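PDB 4XHC: alpha-L-rhamnosidase from Klebsiella oxytoca, which probably cleaves terminal alpha-L-rhamnose from rhamnosides by hydrolysis, and is captured here with rhamnose bound. Local coordinates for residues 239-244 / 504-509; 516-519 / 523-526. One frame throughout, in Å; residues are numbered along the deposited sequence.

Contact 1. Residues 239-244 / 504-509. With RAM (alpha-L-rhamnopyranose), chain C.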
loop_
_atom_site.group_PDB
_atom_site.type_symbol
_atom_site.label_atom_id
_atom_site.label_comp_id
_atom_site.label_asym_id
_atom_site.label_seq_id
_atom_site.Cartn_x
_atom_site.Cartn_y
_atom_site.Cartn_z
ATOM N N PRO A 239 -15.994 3.936 14.683
ATOM C CA PRO A 239 -15.255 4.572 13.596
ATOM C C PRO A 239 -14.162 3.719 12.953
ATOM O O PRO A 239 -13.792 3.983 11.807
ATOM C CB PRO A 239 -14.634 5.807 14.264
ATOM C CG PRO A 239 -15.400 6.017 15.525
ATOM C CD PRO A 239 -15.784 4.645 15.960
ATOM N N LYS A 240 -13.626 2.739 13.677
ATOM C CA LYS A 240 -12.696 1.782 13.073
ATOM C C LYS A 240 -13.484 0.771 12.262
ATOM O O LYS A 240 -13.178 0.482 11.107
ATOM C CB LYS A 240 -11.898 1.029 14.136
ATOM C CG LYS A 240 -11.036 -0.084 13.545
ATOM C CD LYS A 240 -10.079 -0.692 14.556
ATOM C CE LYS A 240 -10.702 -1.874 15.259
ATOM N NZ LYS A 240 -9.979 -2.172 16.521
ATOM N N ARG A 241 -14.497 0.229 12.916
ATOM C CA ARG A 241 -15.341 -0.801 12.360
ATOM C C ARG A 241 -16.683 -0.719 13.121
ATOM O O ARG A 241 -16.644 -0.651 14.348
ATOM C CB ARG A 241 -14.648 -2.133 12.606
ATOM C CG ARG A 241 -15.429 -3.312 12.097
ATOM C CD ARG A 241 -15.121 -4.592 12.841
ATOM N NE ARG A 241 -15.486 -4.534 14.242
ATOM C CZ ARG A 241 -16.722 -4.504 14.703
ATOM N NH1 ARG A 241 -17.767 -4.471 13.900
ATOM N NH2 ARG A 241 -16.910 -4.476 15.998
ATOM N N ASP A 242 -17.856 -0.735 12.474
ATOM C CA ASP A 242 -18.077 -0.983 11.043
ATOM C C ASP A 242 -18.221 0.291 10.221
ATOM O O ASP A 242 -18.527 0.208 9.032
ATOM C CB ASP A 242 -19.408 -1.723 10.821
ATOM C CG ASP A 242 -19.538 -2.987 11.634
ATOM O OD1 ASP A 242 -18.823 -3.965 11.338
ATOM O OD2 ASP A 242 -20.390 -3.016 12.552
ATOM N N ARG A 243 -18.060 1.454 10.849
ATOM C CA ARG A 243 -18.240 2.756 10.172
ATOM C C ARG A 243 -19.613 2.913 9.527
ATOM O O ARG A 243 -19.726 3.469 8.439
ATOM C CB ARG A 243 -17.179 2.966 9.094
ATOM C CG ARG A 243 -15.794 2.550 9.518
ATOM C CD ARG A 243 -14.780 2.851 8.439
ATOM N NE ARG A 243 -13.436 2.496 8.888
ATOM C CZ ARG A 243 -12.319 2.988 8.373
ATOM N NH1 ARG A 243 -12.373 3.850 7.372
ATOM N NH2 ARG A 243 -11.144 2.628 8.872
ATOM N N ARG A 244 -20.651 2.447 10.214
ATOM C CA ARG A 244 -21.936 2.248 9.580
ATOM C C ARG A 244 -23.101 2.506 10.516
ATOM O O ARG A 244 -23.022 2.252 11.720
ATOM C CB ARG A 244 -21.997 0.806 9.083
ATOM C CG ARG A 244 -23.106 0.551 8.096
ATOM C CD ARG A 244 -22.749 -0.544 7.106
ATOM N NE ARG A 244 -23.011 -1.893 7.603
ATOM C CZ ARG A 244 -22.104 -2.856 7.729
ATOM N NH1 ARG A 244 -20.822 -2.653 7.415
ATOM N NH2 ARG A 244 -22.481 -4.040 8.180
ATOM N N PHE A 504 -15.419 4.442 25.258
ATOM C CA PHE A 504 -16.018 3.192 25.723
ATOM C C PHE A 504 -16.114 2.127 24.623
ATOM O O PHE A 504 -16.266 2.433 23.436
ATOM C CB PHE A 504 -17.369 3.436 26.404
ATOM C CG PHE A 504 -17.246 4.111 27.738
ATOM C CD1 PHE A 504 -16.376 3.617 28.699
ATOM C CD2 PHE A 504 -17.972 5.248 28.028
ATOM C CE1 PHE A 504 -16.239 4.242 29.925
ATOM C CE2 PHE A 504 -17.840 5.876 29.253
ATOM C CZ PHE A 504 -16.970 5.372 30.203
ATOM N N TRP A 505 -16.046 0.869 25.053
ATOM C CA TRP A 505 -15.812 -0.254 24.152
ATOM C C TRP A 505 -17.104 -0.880 23.647
ATOM O O TRP A 505 -18.121 -0.852 24.331
ATOM C CB TRP A 505 -14.975 -1.326 24.860
ATOM C CG TRP A 505 -13.696 -0.813 25.487
ATOM C CD1 TRP A 505 -13.031 0.340 25.185
ATOM C CD2 TRP A 505 -12.930 -1.458 26.509
ATOM N NE1 TRP A 505 -11.905 0.455 25.965
ATOM C CE2 TRP A 505 -11.823 -0.635 26.788
ATOM C CE3 TRP A 505 -13.082 -2.649 27.222
ATOM C CZ2 TRP A 505 -10.871 -0.965 27.750
ATOM C CZ3 TRP A 505 -12.138 -2.977 28.175
ATOM C CH2 TRP A 505 -11.046 -2.139 28.432
ATOM N N GLU A 506 -17.042 -1.461 22.454
ATOM C CA GLU A 506 -18.148 -2.239 21.910
ATOM C C GLU A 506 -18.500 -3.450 22.806
ATOM O O GLU A 506 -19.674 -3.688 23.111
ATOM C CB GLU A 506 -17.778 -2.729 20.520
ATOM C CG GLU A 506 -18.856 -3.540 19.810
ATOM C CD GLU A 506 -18.337 -4.246 18.573
ATOM O OE1 GLU A 506 -17.099 -4.415 18.483
ATOM O OE2 GLU A 506 -19.140 -4.614 17.678
ATOM N N ILE A 507 -17.474 -4.193 23.212
ATOM C CA ILE A 507 -17.626 -5.430 23.977
ATOM C C ILE A 507 -16.974 -5.287 25.353
ATOM O O ILE A 507 -15.847 -4.816 25.445
ATOM C CB ILE A 507 -16.902 -6.599 23.251
ATOM C CG1 ILE A 507 -17.362 -6.728 21.790
ATOM C CG2 ILE A 507 -17.075 -7.909 24.002
ATOM C CD1 ILE A 507 -18.844 -6.959 21.604
ATOM N N PHE A 508 -17.663 -5.695 26.419
ATOM C CA PHE A 508 -17.043 -5.744 27.758
ATOM C C PHE A 508 -17.765 -6.656 28.774
ATOM O O PHE A 508 -18.849 -6.335 29.281
ATOM C CB PHE A 508 -16.865 -4.323 28.336
ATOM C CG PHE A 508 -16.115 -4.284 29.649
ATOM C CD1 PHE A 508 -14.940 -5.014 29.829
ATOM C CD2 PHE A 508 -16.577 -3.507 30.703
ATOM C CE1 PHE A 508 -14.261 -4.983 31.035
ATOM C CE2 PHE A 508 -15.899 -3.475 31.912
ATOM C CZ PHE A 508 -14.740 -4.212 32.078
ATOM N N ASP A 509 -17.154 -7.806 29.039
ATOM C CA ASP A 509 -17.565 -8.710 30.114
ATOM C C ASP A 509 -16.445 -8.667 31.160
ATOM O O ASP A 509 -15.361 -9.192 30.912
ATOM C CB ASP A 509 -17.741 -10.134 29.560
ATOM C CG ASP A 509 -18.015 -11.173 30.644
ATOM O OD1 ASP A 509 -18.255 -10.804 31.818
ATOM O OD2 ASP A 509 -17.991 -12.377 30.301
HETATM C C1 RAM C . -22.318 -5.653 15.257
HETATM C C2 RAM C . -21.989 -4.322 15.905
HETATM C C3 RAM C . -23.186 -3.391 15.854
HETATM C C4 RAM C . -24.444 -4.175 16.183
HETATM C C5 RAM C . -24.706 -5.168 15.063
HETATM C C6 RAM C . -25.380 -6.433 15.532
HETATM O O1 RAM C . -21.236 -6.041 14.506
HETATM O O2 RAM C . -21.678 -4.600 17.260
HETATM O O3 RAM C . -23.030 -2.315 16.781
HETATM O O4 RAM C . -25.555 -3.305 16.294
HETATM O O5 RAM C . -23.466 -5.539 14.424
#

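Contact 2. Residues 516-519 / 523-526. With RAM (alpha-L-rhamnopyranose), chain C.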
loop_
_atom_site.group_PDB
_atom_site.type_symbol
_atom_site.label_atom_id
_atom_site.label_comp_id
_atom_site.label_asym_id
_atom_site.label_seq_id
_atom_site.Cartn_x
_atom_site.Cartn_y
_atom_site.Cartn_z
ATOM N N SER A 516 -14.188 -11.848 22.688
ATOM C CA SER A 516 -14.662 -11.341 21.415
ATOM C C SER A 516 -15.645 -12.301 20.779
ATOM O O SER A 516 -15.314 -13.468 20.593
ATOM C CB SER A 516 -13.516 -11.145 20.428
ATOM O OG SER A 516 -14.018 -10.652 19.188
ATOM N N PRO A 517 -16.837 -11.803 20.390
ATOM C CA PRO A 517 -17.735 -12.636 19.600
ATOM C C PRO A 517 -17.215 -12.882 18.193
ATOM O O PRO A 517 -17.713 -13.768 17.522
ATOM C CB PRO A 517 -19.014 -11.800 19.531
ATOM C CG PRO A 517 -18.540 -10.382 19.586
ATOM C CD PRO A 517 -17.334 -10.413 20.495
ATOM N N TYR A 518 -16.246 -12.083 17.747
ATOM C CA TYR A 518 -15.708 -12.166 16.388
ATOM C C TYR A 518 -14.501 -13.097 16.297
ATOM O O TYR A 518 -14.118 -13.490 15.201
ATOM C CB TYR A 518 -15.363 -10.760 15.878
ATOM C CG TYR A 518 -16.471 -9.758 16.109
ATOM C CD1 TYR A 518 -17.737 -9.968 15.602
ATOM C CD2 TYR A 518 -16.252 -8.604 16.859
ATOM C CE1 TYR A 518 -18.756 -9.055 15.824
ATOM C CE2 TYR A 518 -17.262 -7.680 17.090
ATOM C CZ TYR A 518 -18.518 -7.903 16.568
ATOM O OH TYR A 518 -19.524 -6.965 16.765
ATOM N N GLY A 519 -13.908 -13.445 17.443
ATOM C CA GLY A 519 -12.784 -14.380 17.498
ATOM C C GLY A 519 -11.405 -13.742 17.606
ATOM O O GLY A 519 -10.411 -14.436 17.472
ATOM N N ILE A 523 -10.113 -7.098 16.582
ATOM C CA ILE A 523 -11.114 -6.609 15.655
ATOM C C ILE A 523 -12.369 -6.111 16.365
ATOM O O ILE A 523 -13.292 -5.634 15.725
ATOM C CB ILE A 523 -11.429 -7.677 14.587
ATOM C CG1 ILE A 523 -11.838 -7.010 13.279
ATOM C CG2 ILE A 523 -12.491 -8.651 15.057
ATOM C CD1 ILE A 523 -11.644 -7.898 12.074
ATOM N N ASN A 524 -12.404 -6.194 17.691
ATOM C CA ASN A 524 -13.433 -5.481 18.440
ATOM C C ASN A 524 -13.221 -3.983 18.241
ATOM O O ASN A 524 -12.108 -3.533 17.952
ATOM C CB ASN A 524 -13.384 -5.800 19.948
ATOM C CG ASN A 524 -13.757 -7.239 20.272
ATOM O OD1 ASN A 524 -14.218 -7.993 19.410
ATOM N ND2 ASN A 524 -13.561 -7.629 21.529
ATOM N N SER A 525 -14.295 -3.220 18.409
ATOM C CA SER A 525 -14.227 -1.758 18.381
ATOM C C SER A 525 -14.032 -1.227 19.795
ATOM O O SER A 525 -14.647 -1.723 20.737
ATOM C CB SER A 525 -15.497 -1.192 17.757
ATOM O OG SER A 525 -15.601 0.193 18.003
ATOM N N TYR A 526 -13.162 -0.233 19.943
ATOM C CA TYR A 526 -12.853 0.358 21.256
ATOM C C TYR A 526 -13.368 1.786 21.379
ATOM O O TYR A 526 -13.037 2.511 22.316
ATOM C CB TYR A 526 -11.346 0.261 21.545
ATOM C CG TYR A 526 -10.952 -1.169 21.726
ATOM C CD1 TYR A 526 -11.098 -1.796 22.950
ATOM C CD2 TYR A 526 -10.526 -1.928 20.649
ATOM C CE1 TYR A 526 -10.788 -3.140 23.108
ATOM C CE2 TYR A 526 -10.200 -3.264 20.801
ATOM C CZ TYR A 526 -10.336 -3.864 22.030
ATOM O OH TYR A 526 -10.014 -5.189 22.162
HETATM C C1 RAM C . -22.318 -5.653 15.257
HETATM C C2 RAM C . -21.989 -4.322 15.905
HETATM C C3 RAM C . -23.186 -3.391 15.854
HETATM C C4 RAM C . -24.444 -4.175 16.183
HETATM C C5 RAM C . -24.706 -5.168 15.063
HETATM C C6 RAM C . -25.380 -6.433 15.532
HETATM O O1 RAM C . -21.236 -6.041 14.506
HETATM O O2 RAM C . -21.678 -4.600 17.260
HETATM O O3 RAM C . -23.030 -2.315 16.781
HETATM O O4 RAM C . -25.555 -3.305 16.294
HETATM O O5 RAM C . -23.466 -5.539 14.424
#

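Contact 1. Residues 239-244 / 504-509
Arg241 and Glu506 meet side chain to side chain, through a salt bridge made by one nitrogen. Arg241 NH2 lies before both carboxylate oxygens; the bond from Arg241 NH2 to Glu506 OE2 is 2.8 Å long, with an N-H...O angle of 156°. OE2 receives it on the syn side, somewhat out of the carboxylate plane, and the two flat groups are 27° apart. Glu506 can span the gap because its chain is fully drawn out, CG anti to the backbone N (chi1 -179°), whereas Arg241 runs out extended and then bends at chi3, and the side chains cross at about a right angle. The other end of the guanidinium is taken by Asp242, whose OD1 stands 2.8 Å from Arg241 NH1, approached from above the carboxylate plane. A cis peptide bond joins these two neighbours. With both terminal nitrogens engaged, rotation of the guanidinium is well restrained. Glu506 OE2 also accepts from rhamnose O2 at 2.6 Å, while Asp242 OD2 comes only to 3.7 Å from O1 of the sugar. This buried network of two acids around an arginine belongs to the rhamnose pocket of the six-hairpin glycosidase domain.

Contact 2. Residues 516-519 / 523-526
Two torsions bring Ser516 and Asn524 together, with Ser516 OG turned away from its own backbone nitrogen (chi1 180°), and the asparagine CG opposite its carbonyl carbon (chi1 -67°), which swings the amide across to the serine. Ser516 OG then donates to Asn524 OD1 over 2.7 Å, from a position tilted moderately out of the carbonyl plane. Ser516 OG also accepts from the backbone N of Tyr518 at 3.0 Å and, weakly, from the N of Gly519. Accepting from the N two residues on makes this an ST turn, and it lies in the loop between helices 482-498 and 534-540 that brings Tyr518 to the rhamnose pocket. Asn524 ND2, meanwhile, is tied to Phe515 O, so both ends of the amide are held.

The Tyr518 ring is confined on several sides. Asn524 OD1 comes up to its edge, 3.3 Å from Tyr518 CD2, with the amide and ring planes 73° apart. Pro517 covers one face, its CG 3.7 Å above the plane of the ring and over the centre. Nearer the backbone, Ile523 CG2 packs 3.7 Å from Tyr518 CB, the two side chains crossing roughly at right angles. Out at the phenol, Tyr518 OH accepts from rhamnose O1 at 3.0 Å and is also hydrogen-bonded to Glu506 OE2.

Contacts 1 and 2 sit with their centres about 8 Å apart, and both reach the bound rhamnose. The join between them is Tyr518 OH, which lies 2.6 Å from Glu506 OE2, probably as a hydrogen-bond donor, so the carboxylate of contact 1 and the phenol of contact 2 hold each other as well as the sugar. A second tie, probably a hydrogen bond, runs from Arg241 NE to Ile523 O at 2.9 Å, and Arg241 NH2 packs 3.4 Å from Tyr518 CE2. Residues 523-526 also reach Glu506 through Ser525 N, bonded to OE1. Asp249, Tyr304, Trp361 and His528 add further hydrogen bonds to rhamnose.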